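Local coordinates for protein 4-hydroxybutyrate CoA-transferase (Porphyromonas gingivalis, PDB 3EH7) that probably transfers coenzyme A from an acyl-CoA to a carboxylate, such as acetate or 4-hydroxybutyrate, at residues G213-L218 against A305-M310. Numbering follows the deposited sequence.
Sequences GATLQL and AQNDNM
T215 and M310 form a parallel beta bridge: T215 makes backbone hydrogen bonds to the residues before and after M310, N309 and V311, and the T215 and M310 CA atoms lie 4.8 Å apart. The bond within this contact runs from T215 N to N309 O at 2.9 Å, with 154° at the hydrogen. Near it, M310 CA directs a C-H toward T215 O, 3.3 Å away.

The selenomethionine side chain of M310 can be followed outward. Its CB stays 4.2 Å from T215 O; bends at chi2 (-63°) and chi3 (-50°) then fold the chain back over the neighbouring strand, where SE and CE each come within 3.8 Å of T215 O, with T215 CB next to SE and Q217 CB next to CE. The Q217 amide turns to S312 and N314, its hydrogen-bond partners. T215 CG2, anti to its own backbone N, meets SE and also the N307 side chain, which crosses it at about a right angle.

Just ahead of strand 215-217, a water donates to G213 O (2.6 Å) and accepts from N309 ND2, while N309 OD1 accepts a hydrogen bond from N353 ND2. Strands 215-217 and 310-314 thus begin pairing within the parallel part of a mixed alpha/beta sheet, consistent with this family's Rossmann-like domains.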
ATOM      1  N   GLY A 213     -25.493  -8.951  -0.633  1.00 22.00           N
ATOM      2  CA  GLY A 213     -24.425  -9.799  -1.106  1.00 21.70           C
ATOM      3  C   GLY A 213     -23.026  -9.327  -0.760  1.00 21.26           C
ATOM      4  O   GLY A 213     -22.059  -9.987  -1.154  1.00 20.37           O
ATOM      5  N   ALA A 214     -22.904  -8.199  -0.045  1.00 19.86           N
ATOM      6  CA  ALA A 214     -21.575  -7.674   0.282  1.00 19.54           C
ATOM      7  C   ALA A 214     -20.855  -8.643   1.216  1.00 19.65           C
ATOM      8  O   ALA A 214     -21.500  -9.350   2.001  1.00 19.64           O
ATOM      9  CB  ALA A 214     -21.644  -6.300   0.926  1.00 18.83           C
ATOM     10  N   THR A 215     -19.523  -8.683   1.096  1.00 19.10           N
ATOM     11  CA  THR A 215     -18.664  -9.364   2.072  1.00 19.37           C
ATOM     12  C   THR A 215     -18.054  -8.321   2.951  1.00 19.24           C
ATOM     13  O   THR A 215     -17.402  -7.379   2.454  1.00 20.09           O
ATOM     14  CB  THR A 215     -17.535 -10.176   1.376  1.00 20.01           C
ATOM     15  OG1 THR A 215     -18.097 -10.901   0.286  1.00 21.76           O
ATOM     16  CG2 THR A 215     -16.858 -11.169   2.369  1.00 19.67           C
ATOM     17  N   LEU A 216     -18.209  -8.480   4.261  1.00 19.29           N
ATOM     18  CA  LEU A 216     -17.816  -7.417   5.175  1.00 20.01           C
ATOM     19  C   LEU A 216     -16.542  -7.709   5.947  1.00 19.86           C
ATOM     20  O   LEU A 216     -16.306  -8.845   6.348  1.00 19.63           O
ATOM     21  CB  LEU A 216     -18.925  -7.151   6.202  1.00 19.65           C
ATOM     22  CG  LEU A 216     -20.339  -6.904   5.695  1.00 21.18           C
ATOM     23  CD1 LEU A 216     -21.227  -6.715   6.907  1.00 20.45           C
ATOM     24  CD2 LEU A 216     -20.414  -5.705   4.737  1.00 19.12           C
ATOM     25  N   GLN A 217     -15.772  -6.650   6.188  1.00 19.13           N
ATOM     26  CA  GLN A 217     -14.769  -6.626   7.227  1.00 19.70           C
ATOM     27  C   GLN A 217     -15.072  -5.439   8.111  1.00 19.97           C
ATOM     28  O   GLN A 217     -15.250  -4.323   7.631  1.00 19.98           O
ATOM     29  CB  GLN A 217     -13.348  -6.503   6.662  1.00 19.44           C
ATOM     30  CG  GLN A 217     -12.272  -6.314   7.761  1.00 18.95           C
ATOM     31  CD  GLN A 217     -11.986  -4.850   8.076  1.00 21.07           C
ATOM     32  OE1 GLN A 217     -11.995  -4.001   7.184  1.00 24.10           O
ATOM     33  NE2 GLN A 217     -11.746  -4.550   9.333  1.00 20.28           N
ATOM     34  N   LEU A 218     -15.141  -5.671   9.408  1.00 21.05           N
ATOM     35  CA  LEU A 218     -15.308  -4.576  10.357  1.00 21.83           C
ATOM     36  C   LEU A 218     -14.895  -5.043  11.727  1.00 22.45           C
ATOM     37  O   LEU A 218     -14.717  -6.248  11.945  1.00 24.01           O
ATOM     38  CB  LEU A 218     -16.748  -4.009  10.373  1.00 21.89           C
ATOM     39  CG  LEU A 218     -17.917  -4.783  10.979  1.00 21.48           C
ATOM     40  CD1 LEU A 218     -19.215  -3.931  10.763  1.00 20.89           C
ATOM     41  CD2 LEU A 218     -18.056  -6.173  10.387  1.00 20.62           C
ATOM     42  N   ALA A 305      -9.005  -9.706  -1.841  1.00 19.45           N
ATOM     43  CA  ALA A 305      -9.526  -9.344  -3.193  1.00 19.51           C
ATOM     44  C   ALA A 305     -10.344 -10.417  -3.902  1.00 20.10           C
ATOM     45  O   ALA A 305     -11.124 -10.106  -4.825  1.00 21.42           O
ATOM     46  CB  ALA A 305      -8.364  -8.937  -4.119  1.00 19.82           C
ATOM     47  N   GLN A 306     -10.163 -11.677  -3.516  1.00 18.96           N
ATOM     48  CA  GLN A 306     -10.890 -12.760  -4.150  1.00 19.88           C
ATOM     49  C   GLN A 306     -12.352 -12.838  -3.694  1.00 19.47           C
ATOM     50  O   GLN A 306     -13.115 -13.621  -4.261  1.00 19.11           O
ATOM     51  CB  GLN A 306     -10.212 -14.090  -3.855  1.00 20.37           C
ATOM     52  CG  GLN A 306      -8.868 -14.244  -4.555  1.00 24.31           C
ATOM     53  CD  GLN A 306      -8.057 -15.429  -4.037  1.00 28.08           C
ATOM     54  OE1 GLN A 306      -6.969 -15.249  -3.481  1.00 33.89           O
ATOM     55  NE2 GLN A 306      -8.537 -16.630  -4.286  1.00 24.65           N
ATOM     56  N   ASN A 307     -12.712 -12.056  -2.666  1.00 18.80           N
ATOM     57  CA  ASN A 307     -14.095 -11.924  -2.189  1.00 18.96           C
ATOM     58  C   ASN A 307     -14.708 -10.790  -2.958  1.00 19.21           C
ATOM     59  O   ASN A 307     -14.298  -9.650  -2.757  1.00 20.24           O
ATOM     60  CB  ASN A 307     -14.142 -11.537  -0.676  1.00 18.49           C
ATOM     61  CG  ASN A 307     -13.562 -12.605   0.251  1.00 17.79           C
ATOM     62  OD1 ASN A 307     -12.376 -12.573   0.623  1.00 23.50           O
ATOM     63  ND2 ASN A 307     -14.375 -13.543   0.618  1.00 14.19           N
ATOM     64  N   ASP A 308     -15.672 -11.057  -3.837  1.00 19.47           N
ATOM     65  CA  ASP A 308     -16.364  -9.946  -4.507  1.00 20.04           C
ATOM     66  C   ASP A 308     -17.145  -9.085  -3.513  1.00 20.33           C
ATOM     67  O   ASP A 308     -17.577  -9.582  -2.477  1.00 20.15           O
ATOM     68  CB  ASP A 308     -17.333 -10.431  -5.551  1.00 20.02           C
ATOM     69  CG  ASP A 308     -16.652 -10.992  -6.763  1.00 21.59           C
ATOM     70  OD1 ASP A 308     -15.419 -11.013  -6.808  1.00 23.74           O
ATOM     71  OD2 ASP A 308     -17.381 -11.409  -7.685  1.00 24.96           O
ATOM     72  N   ASN A 309     -17.343  -7.815  -3.882  1.00 20.36           N
ATOM     73  CA  ASN A 309     -18.168  -6.866  -3.130  1.00 20.04           C
ATOM     74  C   ASN A 309     -17.725  -6.662  -1.679  1.00 20.00           C
ATOM     75  O   ASN A 309     -18.552  -6.644  -0.753  1.00 19.67           O
ATOM     76  CB  ASN A 309     -19.638  -7.291  -3.210  1.00 20.29           C
ATOM     77  CG  ASN A 309     -20.125  -7.400  -4.636  1.00 19.49           C
ATOM     78  OD1 ASN A 309     -20.215  -6.397  -5.331  1.00 20.30           O
ATOM     79  ND2 ASN A 309     -20.471  -8.622  -5.071  1.00 19.44           N
HETATM   80  N   MSE A 310     -16.420  -6.462  -1.490  1.00 19.99           N
HETATM   81  CA  MSE A 310     -15.880  -6.184  -0.171  1.00 19.95           C
HETATM   82  C   MSE A 310     -16.392  -4.827   0.273  1.00 20.28           C
HETATM   83  O   MSE A 310     -16.454  -3.876  -0.514  1.00 20.87           O
HETATM   84  CB  MSE A 310     -14.334  -6.155  -0.136  1.00 18.98           C
HETATM   85  CG  MSE A 310     -13.662  -7.472  -0.108  1.00 19.82           C
HETATM   86 SE   MSE A 310     -14.003  -8.575   1.413  0.80 16.71          SE
HETATM   87  CE  MSE A 310     -13.661  -7.301   2.783  1.00 14.11           C
TER
HETATM   88  O   HOH W   1     -21.258 -11.019  -3.425  1.00 30.31           O